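Local coordinates for nitrogen regulatory protein P-II (Thiomonas intermedia, PDB 5D4N) that binds adenine nucleotides as a carboxysome-associated, PII-like trimer responsive to bicarbonate, and probably acts, like its family, by regulating partner proteins, at residues A[26-29]-A[35-38]; A[19-24]-A[62-67]; A[12-17]-A[80-85]; A[29-34]-A[76-81]. All blocks are in the same frame, centred on the assembly; numbering follows the deposited sequence.

Interaction 1 (A[26-29]-A[35-38]). With AMP (adenosine monophosphate), chain F.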
# COMPACT_ATOMS: atom_id res chain seq x y z
N ASP A 26 10.09 -11.22 -13.28
CA ASP A 26 10.39 -12.56 -13.77
C ASP A 26 10.17 -13.61 -12.66
O ASP A 26 9.62 -14.67 -12.96
CB ASP A 26 11.82 -12.68 -14.28
CG ASP A 26 12.08 -12.09 -15.65
OD1 ASP A 26 11.09 -11.73 -16.35
OD2 ASP A 26 13.25 -12.01 -16.03
N LEU A 27 10.57 -13.31 -11.40
CA LEU A 27 10.29 -14.23 -10.29
C LEU A 27 8.80 -14.41 -10.11
O LEU A 27 8.32 -15.53 -9.88
CB LEU A 27 10.87 -13.71 -8.96
CG LEU A 27 12.37 -13.92 -8.75
CD1 LEU A 27 12.76 -13.43 -7.37
CD2 LEU A 27 12.77 -15.38 -8.96
N LEU A 28 8.05 -13.31 -10.18
CA LEU A 28 6.59 -13.40 -10.02
C LEU A 28 5.98 -14.23 -11.14
O LEU A 28 5.20 -15.12 -10.85
CB LEU A 28 5.94 -12.02 -9.96
CG LEU A 28 6.39 -11.11 -8.81
CD1 LEU A 28 5.84 -9.72 -9.00
CD2 LEU A 28 5.97 -11.66 -7.46
N ASP A 29 6.34 -13.94 -12.40
CA ASP A 29 5.81 -14.69 -13.56
C ASP A 29 6.09 -16.17 -13.43
O ASP A 29 5.18 -16.99 -13.62
CB ASP A 29 6.33 -14.13 -14.89
CG ASP A 29 5.87 -12.73 -15.21
OD1 ASP A 29 4.92 -12.24 -14.54
OD2 ASP A 29 6.51 -12.07 -16.07
N GLY A 35 -0.87 -11.53 -11.61
CA GLY A 35 -0.85 -10.12 -11.92
C GLY A 35 -0.06 -9.36 -10.88
O GLY A 35 0.36 -9.92 -9.86
N TYR A 36 0.22 -8.09 -11.18
CA TYR A 36 0.93 -7.24 -10.25
C TYR A 36 0.72 -5.80 -10.64
O TYR A 36 0.36 -5.52 -11.78
CB TYR A 36 2.44 -7.60 -10.15
CG TYR A 36 3.18 -7.60 -11.47
CD1 TYR A 36 3.54 -6.41 -12.09
CD2 TYR A 36 3.54 -8.80 -12.08
CE1 TYR A 36 4.25 -6.42 -13.30
CE2 TYR A 36 4.25 -8.82 -13.28
CZ TYR A 36 4.59 -7.62 -13.89
OH TYR A 36 5.29 -7.63 -15.07
N THR A 37 0.89 -4.89 -9.67
CA THR A 37 0.76 -3.46 -9.90
C THR A 37 2.03 -2.78 -9.45
O THR A 37 2.54 -3.13 -8.41
CB THR A 37 -0.46 -2.95 -9.10
OG1 THR A 37 -1.64 -3.59 -9.61
CG2 THR A 37 -0.62 -1.43 -9.23
N ILE A 38 2.54 -1.83 -10.23
CA ILE A 38 3.81 -1.18 -9.90
C ILE A 38 3.59 0.29 -9.64
O ILE A 38 3.00 1.00 -10.47
CB ILE A 38 4.85 -1.41 -11.01
CG1 ILE A 38 5.03 -2.93 -11.31
CG2 ILE A 38 6.20 -0.77 -10.59
CD1 ILE A 38 6.03 -3.29 -12.35
P AMP F . -7.03 -7.68 -14.77
O1P AMP F . -6.55 -9.13 -14.66
O2P AMP F . -7.09 -7.28 -16.23
O3P AMP F . -8.28 -7.39 -14.01
O5' AMP F . -5.84 -6.77 -14.18
C5' AMP F . -5.96 -5.33 -14.21
C4' AMP F . -4.92 -4.74 -13.29
O4' AMP F . -5.20 -5.13 -11.94
C3' AMP F . -3.50 -5.23 -13.54
O3' AMP F . -2.90 -4.58 -14.65
C2' AMP F . -2.84 -4.89 -12.20
O2' AMP F . -2.56 -3.50 -12.16
C1' AMP F . -3.98 -5.25 -11.21
N9 AMP F . -3.88 -6.62 -10.72
C8 AMP F . -4.45 -7.75 -11.26
N7 AMP F . -4.12 -8.85 -10.64
C5 AMP F . -3.26 -8.42 -9.64
C6 AMP F . -2.55 -9.12 -8.64
N6 AMP F . -2.59 -10.45 -8.49
N1 AMP F . -1.80 -8.38 -7.78
C2 AMP F . -1.75 -7.05 -7.93
N3 AMP F . -2.35 -6.29 -8.86
C4 AMP F . -3.11 -7.05 -9.68
O HOH W 1 5.97 -9.68 -16.34
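Tyr36, the first residue of strand 36-46, reaches back beneath helix 21-31 to meet Leu28 and Asp29. Its ring is sent toward the helix by a chi1 of 55°, which puts CG between the backbone N and the carbonyl carbon. Starting at the base, CB lies 4.2 Å from Leu28 CD1, and the same methyl is 4.0 Å from Tyr36 CD2, approaching the ring obliquely. One carbon farther out, the surroundings turn polar: Asp29 OD1 stands at the ring edge, near its plane, 3.7 Å from Tyr36 CE2. The carboxylate is turned only 26° from the ring plane, although the two side chains cross at about a right angle. At the tip, Tyr36 OH and a water are hydrogen-bonded at 2.5 Å; the same water donates to Asp29 OD2, also at 2.5 Å.

Tyrosine suits this place because its ring is apolar where it touches leucine and its hydroxyl reaches the water that Asp29 also holds. Asp29 OD1 also forms a long, weak ion pair with Lys45 of the second subunit. Next along the strand, Thr37 turns to AMP: its OG1 donates to AMP N3 (2.9 Å) and accepts from AMP O2' (2.7 Å), reading base and ribose with a single hydroxyl. Gly35, with no side chain, lets the backbone lie close against the adenine. Together the bonds imply a junction in which a water-bridged carboxylate and phenol would restrain the ring's position, while the neighbouring threonine, with Lys105, Ala69 and the second subunit's Ser47 and Gly91, would help to orient the nucleotide.

Interaction 2 (A[19-24]-A[62-67])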
# COMPACT_ATOMS: atom_id res chain seq x y z
N ALA A 19 15.96 -0.48 -11.46
CA ALA A 19 16.85 -1.24 -12.37
C ALA A 19 16.68 -2.75 -12.23
O ALA A 19 17.04 -3.49 -13.15
CB ALA A 19 18.30 -0.86 -12.13
N HIS A 20 16.13 -3.21 -11.10
CA HIS A 20 15.90 -4.63 -10.85
C HIS A 20 14.45 -5.07 -11.10
O HIS A 20 14.07 -6.18 -10.69
CB HIS A 20 16.36 -4.97 -9.43
CG HIS A 20 17.80 -4.70 -9.23
ND1 HIS A 20 18.78 -5.42 -9.91
CD2 HIS A 20 18.41 -3.76 -8.46
CE1 HIS A 20 19.94 -4.92 -9.51
NE2 HIS A 20 19.76 -3.92 -8.63
N LYS A 21 13.64 -4.21 -11.77
CA LYS A 21 12.23 -4.52 -12.01
C LYS A 21 12.05 -5.86 -12.74
O LYS A 21 11.25 -6.70 -12.29
CB LYS A 21 11.56 -3.40 -12.82
CG LYS A 21 10.06 -3.66 -13.15
CD LYS A 21 9.42 -2.46 -13.86
CE LYS A 21 9.61 -2.47 -15.34
NZ LYS A 21 8.93 -1.30 -15.96
N GLU A 22 12.81 -6.07 -13.82
CA GLU A 22 12.67 -7.30 -14.60
C GLU A 22 13.01 -8.56 -13.79
O GLU A 22 12.30 -9.55 -13.91
CB GLU A 22 13.44 -7.20 -15.92
CG GLU A 22 13.21 -8.36 -16.85
CD GLU A 22 14.18 -8.41 -18.02
OE1 GLU A 22 15.30 -8.92 -17.83
OE2 GLU A 22 13.81 -7.92 -19.11
N PHE A 23 14.04 -8.51 -12.91
CA PHE A 23 14.39 -9.64 -12.06
C PHE A 23 13.18 -10.00 -11.19
O PHE A 23 12.80 -11.18 -11.08
CB PHE A 23 15.57 -9.26 -11.16
CG PHE A 23 15.91 -10.30 -10.12
CD1 PHE A 23 15.29 -10.30 -8.88
CD2 PHE A 23 16.88 -11.27 -10.38
CE1 PHE A 23 15.55 -11.29 -7.94
CE2 PHE A 23 17.18 -12.24 -9.41
CZ PHE A 23 16.49 -12.26 -8.21
N ALA A 24 12.60 -8.98 -10.56
CA ALA A 24 11.45 -9.21 -9.68
C ALA A 24 10.22 -9.71 -10.42
O ALA A 24 9.61 -10.68 -9.97
CB ALA A 24 11.13 -7.93 -8.95
N ALA A 62 14.57 4.90 -10.53
CA ALA A 62 13.98 5.25 -9.24
C ALA A 62 13.41 4.01 -8.52
O ALA A 62 13.09 3.00 -9.18
CB ALA A 62 12.90 6.31 -9.42
N LEU A 63 13.29 4.10 -7.18
CA LEU A 63 12.67 3.02 -6.40
C LEU A 63 11.27 2.78 -6.90
O LEU A 63 10.58 3.72 -7.32
CB LEU A 63 12.54 3.34 -4.89
CG LEU A 63 13.76 3.28 -4.01
CD1 LEU A 63 13.38 3.74 -2.61
CD2 LEU A 63 14.35 1.88 -3.93
N ILE A 64 10.84 1.53 -6.86
CA ILE A 64 9.48 1.16 -7.22
C ILE A 64 8.92 0.25 -6.14
O ILE A 64 9.67 -0.34 -5.35
CB ILE A 64 9.40 0.45 -8.62
CG1 ILE A 64 10.20 -0.90 -8.60
CG2 ILE A 64 9.84 1.36 -9.74
CD1 ILE A 64 10.01 -1.76 -9.84
N MET A 65 7.59 0.12 -6.11
CA MET A 65 6.94 -0.83 -5.23
C MET A 65 6.08 -1.71 -6.08
O MET A 65 5.20 -1.20 -6.80
CB MET A 65 6.09 -0.15 -4.15
CG MET A 65 5.38 -1.16 -3.28
SD MET A 65 4.55 -0.43 -1.84
CE MET A 65 3.29 0.62 -2.65
N ILE A 66 6.34 -3.02 -6.04
CA ILE A 66 5.53 -3.96 -6.81
C ILE A 66 4.53 -4.55 -5.82
O ILE A 66 4.94 -5.09 -4.78
CB ILE A 66 6.42 -5.07 -7.42
CG1 ILE A 66 7.45 -4.46 -8.37
CG2 ILE A 66 5.51 -6.09 -8.14
CD1 ILE A 66 8.56 -5.47 -8.84
N ILE A 67 3.23 -4.44 -6.14
CA ILE A 67 2.18 -4.96 -5.28
C ILE A 67 1.71 -6.22 -5.97
O ILE A 67 1.29 -6.18 -7.13
CB ILE A 67 1.00 -3.94 -5.19
CG1 ILE A 67 1.45 -2.62 -4.56
CG2 ILE A 67 -0.18 -4.57 -4.41
CD1 ILE A 67 0.38 -1.49 -4.76
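Lys21 and Ile64 approach with CA atoms 7.9 Å apart, and one helical turn later Ala24 and Ile66 do so at 8.4 Å, so helix and strand keep a nearly even spacing. That step of three residues on the helix matches two on the strand, because alternate strand residues face the same way.

Ile64 raises its CD1 methyl against the aliphatic part of Lys21: the methyl is 3.7 Å from Lys21 CB and 3.8 Å from Lys21 CG, and the two side chains cross at about a right angle. Lysine fits this border position well, since its methylenes cover the isoleucine while a bend at chi3 (86°) carries the amino end away from the strand. Deeper in, Ile66 CD1 meets Ala24 CB at 3.6 Å. Alanine's short side chain suits a place that the isoleucine's end methyl reaches. At the start of the helix, His20 occupies the N-cap position, and its carbonyl receives the first-turn bond from Ala24 N.

Met65 and Ile67 turn to the opposite face of the sheet, where Met65 packs on Ile67 of the third subunit and Ile67 touches AMP. A strand with one face under a helix and the other toward neighbouring subunits is typical of the ferredoxin-like fold of trimeric PII proteins.

Interaction 3 (A[12-17]-A[80-85])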
# COMPACT_ATOMS: atom_id res chain seq x y z
N LEU A 12 1.85 -9.08 -1.35
CA LEU A 12 3.23 -8.63 -1.14
C LEU A 12 3.38 -7.20 -1.59
O LEU A 12 2.81 -6.79 -2.60
CB LEU A 12 4.20 -9.46 -2.00
CG LEU A 12 4.17 -10.99 -1.80
CD1 LEU A 12 5.27 -11.65 -2.64
CD2 LEU A 12 4.30 -11.36 -0.37
N GLU A 13 4.20 -6.44 -0.85
CA GLU A 13 4.66 -5.12 -1.30
C GLU A 13 6.18 -5.30 -1.39
O GLU A 13 6.82 -5.62 -0.38
CB GLU A 13 4.35 -4.01 -0.29
CG GLU A 13 2.86 -3.69 -0.34
CD GLU A 13 2.39 -2.60 0.61
OE1 GLU A 13 3.16 -2.20 1.51
OE2 GLU A 13 1.22 -2.18 0.48
N ILE A 14 6.74 -5.23 -2.61
CA ILE A 14 8.17 -5.49 -2.83
C ILE A 14 8.78 -4.17 -3.25
O ILE A 14 8.43 -3.65 -4.31
CB ILE A 14 8.33 -6.53 -3.95
CG1 ILE A 14 7.59 -7.83 -3.59
CG2 ILE A 14 9.84 -6.78 -4.22
CD1 ILE A 14 7.27 -8.71 -4.87
N ILE A 15 9.65 -3.60 -2.41
CA ILE A 15 10.22 -2.28 -2.68
C ILE A 15 11.66 -2.46 -3.06
O ILE A 15 12.42 -3.05 -2.31
CB ILE A 15 10.05 -1.32 -1.48
CG1 ILE A 15 8.53 -1.17 -1.12
CG2 ILE A 15 10.71 0.04 -1.81
CD1 ILE A 15 8.21 -0.52 0.28
N LEU A 16 12.02 -2.00 -4.25
CA LEU A 16 13.38 -2.21 -4.75
C LEU A 16 13.74 -1.19 -5.81
O LEU A 16 12.88 -0.46 -6.29
CB LEU A 16 13.57 -3.67 -5.28
CG LEU A 16 12.98 -4.02 -6.66
CD1 LEU A 16 13.37 -5.46 -7.04
CD2 LEU A 16 11.46 -3.90 -6.71
N GLU A 17 15.02 -1.12 -6.18
CA GLU A 17 15.43 -0.16 -7.20
C GLU A 17 14.84 -0.56 -8.54
O GLU A 17 14.78 -1.74 -8.88
CB GLU A 17 16.96 -0.12 -7.31
CG GLU A 17 17.60 0.48 -6.06
CD GLU A 17 19.07 0.09 -5.96
OE1 GLU A 17 19.35 -1.10 -5.69
OE2 GLU A 17 19.94 0.95 -6.22
N GLU A 80 11.91 -17.23 -1.04
CA GLU A 80 13.12 -18.02 -1.28
C GLU A 80 13.87 -17.45 -2.48
O GLU A 80 15.10 -17.34 -2.43
CB GLU A 80 12.77 -19.49 -1.49
CG GLU A 80 12.51 -20.24 -0.20
CD GLU A 80 11.83 -21.59 -0.35
OE1 GLU A 80 12.17 -22.34 -1.30
OE2 GLU A 80 10.97 -21.91 0.50
N GLY A 81 13.11 -17.01 -3.49
CA GLY A 81 13.66 -16.40 -4.70
C GLY A 81 14.21 -15.02 -4.44
O GLY A 81 15.22 -14.64 -5.02
N PHE A 82 13.51 -14.23 -3.60
CA PHE A 82 13.91 -12.87 -3.27
C PHE A 82 15.08 -12.82 -2.27
O PHE A 82 15.81 -11.83 -2.27
CB PHE A 82 12.72 -11.99 -2.84
CG PHE A 82 11.91 -11.47 -4.01
CD1 PHE A 82 12.40 -10.46 -4.82
CD2 PHE A 82 10.66 -12.00 -4.31
CE1 PHE A 82 11.66 -9.99 -5.91
CE2 PHE A 82 9.92 -11.54 -5.42
CZ PHE A 82 10.42 -10.52 -6.20
N GLN A 83 15.27 -13.87 -1.47
CA GLN A 83 16.33 -13.92 -0.45
C GLN A 83 17.77 -13.57 -0.91
O GLN A 83 18.34 -12.61 -0.37
CB GLN A 83 16.26 -15.22 0.36
CG GLN A 83 17.34 -15.30 1.46
CD GLN A 83 17.41 -16.64 2.14
OE1 GLN A 83 16.73 -17.62 1.77
NE2 GLN A 83 18.25 -16.71 3.15
N PRO A 84 18.38 -14.28 -1.90
CA PRO A 84 19.74 -13.90 -2.33
C PRO A 84 19.76 -12.48 -2.88
O PRO A 84 20.73 -11.77 -2.67
CB PRO A 84 20.07 -14.92 -3.41
CG PRO A 84 19.18 -16.06 -3.14
CD PRO A 84 17.91 -15.44 -2.68
N PHE A 85 18.66 -12.05 -3.52
CA PHE A 85 18.60 -10.70 -4.06
C PHE A 85 18.68 -9.68 -2.93
O PHE A 85 19.50 -8.77 -3.02
CB PHE A 85 17.33 -10.51 -4.91
CG PHE A 85 17.20 -9.10 -5.43
CD1 PHE A 85 17.90 -8.69 -6.56
CD2 PHE A 85 16.46 -8.16 -4.74
CE1 PHE A 85 17.80 -7.37 -7.02
CE2 PHE A 85 16.38 -6.84 -5.18
CZ PHE A 85 17.07 -6.46 -6.31
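Phe82 carries its CG anti to the carbonyl carbon (chi1 -80°), whereas Phe85, one turn farther along helix 72-88, carries CG anti to the backbone N (chi1 178°); the two rings thereby come to Ile14 and Leu16 on strand 7-17. Leu16 answers with a chi1 of 77°, which directs its branch toward Phe85.

The first pair is held by both arms of the isoleucine. Its CD1 sits 3.9 Å from Phe82 CZ and equally far from Phe82 CE2, while its other branch, CG2, comes within 4.1 Å of Phe82 CE1. Beta-branching thus serves the strand and also lets one residue touch two parts of the ring. In the second pair a single methyl does the work: Leu16 CD1 lies 3.8 Å from Phe85 CE2 and 3.9 Å from Phe85 CZ. Both methyls approach their rings obliquely, and in each pair the side chains cross at about a right angle.

Between the aromatics, Pro84 marks a kink, for its nitrogen has no hydrogen to give to the preceding turn. Phe82 also rests on Ala24 and Leu27 of helix 21-31, and Phe85 stacks with Phe23 and His89. With no hydrogen bond joining strand to helix here, cohesion comes from dispersion and from the burial of four large apolar side chains.

Interaction 4 (A[29-34]-A[76-81])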
# COMPACT_ATOMS: atom_id res chain seq x y z
N ASP A 29 6.34 -13.94 -12.40
CA ASP A 29 5.81 -14.69 -13.56
C ASP A 29 6.09 -16.17 -13.43
O ASP A 29 5.18 -16.99 -13.62
CB ASP A 29 6.33 -14.13 -14.89
CG ASP A 29 5.87 -12.73 -15.21
OD1 ASP A 29 4.92 -12.24 -14.54
OD2 ASP A 29 6.51 -12.07 -16.07
N ARG A 30 7.34 -16.51 -13.07
CA ARG A 30 7.78 -17.89 -12.94
C ARG A 30 7.01 -18.66 -11.86
O ARG A 30 6.62 -19.81 -12.08
CB ARG A 30 9.29 -17.96 -12.70
CG ARG A 30 9.83 -19.38 -12.41
CD ARG A 30 9.64 -20.39 -13.56
NE ARG A 30 10.21 -19.93 -14.83
CZ ARG A 30 11.51 -19.93 -15.11
NH1 ARG A 30 12.39 -20.34 -14.21
NH2 ARG A 30 11.94 -19.49 -16.29
N ALA A 31 6.77 -18.03 -10.72
CA ALA A 31 6.05 -18.64 -9.61
C ALA A 31 4.57 -18.86 -9.90
O ALA A 31 3.90 -19.60 -9.18
CB ALA A 31 6.22 -17.79 -8.37
N GLY A 32 4.06 -18.27 -10.98
CA GLY A 32 2.65 -18.43 -11.34
C GLY A 32 1.75 -17.30 -10.84
O GLY A 32 0.52 -17.43 -10.85
N VAL A 33 2.35 -16.18 -10.41
CA VAL A 33 1.60 -14.99 -9.97
C VAL A 33 0.84 -14.47 -11.16
O VAL A 33 1.41 -14.35 -12.27
CB VAL A 33 2.54 -13.91 -9.36
CG1 VAL A 33 1.80 -12.61 -9.06
CG2 VAL A 33 3.26 -14.44 -8.11
N LYS A 34 -0.45 -14.23 -10.98
CA LYS A 34 -1.32 -13.86 -12.09
C LYS A 34 -1.32 -12.40 -12.50
O LYS A 34 -1.71 -12.08 -13.61
CB LYS A 34 -2.74 -14.46 -11.90
CG LYS A 34 -2.74 -15.97 -11.95
CD LYS A 34 -3.81 -16.49 -12.90
CE LYS A 34 -4.12 -17.93 -12.62
NZ LYS A 34 -3.16 -18.83 -13.31
N GLY A 76 6.18 -18.66 0.26
CA GLY A 76 7.45 -19.34 0.55
C GLY A 76 8.38 -19.39 -0.65
O GLY A 76 9.48 -18.85 -0.58
N PRO A 77 7.92 -19.95 -1.80
CA PRO A 77 8.79 -20.01 -3.00
C PRO A 77 9.25 -18.64 -3.49
O PRO A 77 10.42 -18.48 -3.88
CB PRO A 77 7.91 -20.72 -4.03
CG PRO A 77 6.96 -21.57 -3.20
CD PRO A 77 6.64 -20.68 -2.03
N LEU A 78 8.37 -17.62 -3.39
CA LEU A 78 8.70 -16.26 -3.79
C LEU A 78 9.76 -15.67 -2.89
O LEU A 78 10.74 -15.13 -3.40
CB LEU A 78 7.46 -15.34 -3.82
CG LEU A 78 6.62 -15.49 -5.09
CD1 LEU A 78 5.33 -14.73 -4.97
CD2 LEU A 78 7.40 -15.11 -6.33
N LEU A 79 9.59 -15.79 -1.57
CA LEU A 79 10.55 -15.25 -0.60
C LEU A 79 11.91 -15.93 -0.73
O LEU A 79 12.92 -15.26 -0.62
CB LEU A 79 10.04 -15.32 0.83
CG LEU A 79 8.84 -14.42 1.13
CD1 LEU A 79 8.43 -14.57 2.56
CD2 LEU A 79 9.12 -12.96 0.81
N GLU A 80 11.91 -17.23 -1.04
CA GLU A 80 13.12 -18.02 -1.28
C GLU A 80 13.87 -17.45 -2.48
O GLU A 80 15.10 -17.34 -2.43
CB GLU A 80 12.77 -19.49 -1.49
CG GLU A 80 12.51 -20.24 -0.20
CD GLU A 80 11.83 -21.59 -0.35
OE1 GLU A 80 12.17 -22.34 -1.30
OE2 GLU A 80 10.97 -21.91 0.50
N GLY A 81 13.11 -17.01 -3.49
CA GLY A 81 13.66 -16.40 -4.70
C GLY A 81 14.21 -15.02 -4.44
O GLY A 81 15.22 -14.64 -5.02
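A Schellman motif closes helix 21-31 next to the flank of helix 72-88, and Ala31 and Val33, placed before and after its glycine, both receive Leu78. Gly32 takes a positive phi of 95°, a conformation that suits a residue without a side chain, and its N bonds back to Asp29 O at 3.1 Å. Val33 N similarly returns to Leu28 O. Having reversed its course in this way, the chain brings Val33 round beside the helix it has just left, where it faces the same leucine as Ala31.

Leu78 splits its two methyls between these neighbours. CD2 lies 3.6 Å from Ala31 CB, with Leu78 CG behind it at 4.0 Å from the same carbon; CD1 takes Val33 CG2 at 3.8 Å. The leucine's CG is anti to its carbonyl carbon (chi1 -80°), and this torsion carries the fork across toward the other helix, although its CB sets out at an angle to it. Alanine keeps the two backbones close, with Ala31 and Leu78 CA atoms 6.8 Å apart, whereas branched valine fills the wider spacing after the turn.

Leu28, of the same helix as Ala31, touches both Val33 and Leu78, and Val70, which does the same, ties them to strand 63-70. Pro77 has no backbone hydrogen to donate, and its helix is kinked there. Two neighbouring helices joined by apolar side chains over one face of an antiparallel sheet make up the helical layer characteristic of the ferredoxin-like PII fold.

In the fold
Helix 21-31 serves interactions 1, 2 and 4, and interaction 3 adds the packing of helix 72-88 on the sheet they share. Interactions 2 and 3 meet through the strand bonds Ile66 N to Ile14 O (2.8 Å) and Ile64 N to Leu16 O (2.9 Å), and interactions 1 and 2 through Ile67 N to Thr37 O (2.7 Å). Interactions 1 and 4 share Asp29, their centres about 9 Å apart. Thr37 in interaction 1 binds AMP directly; in interaction 4 the side chain of Val33 is about 5 Å from the bound AMP. Leu63 and Ile15, on the strands of interactions 2 and 3, touch ADP.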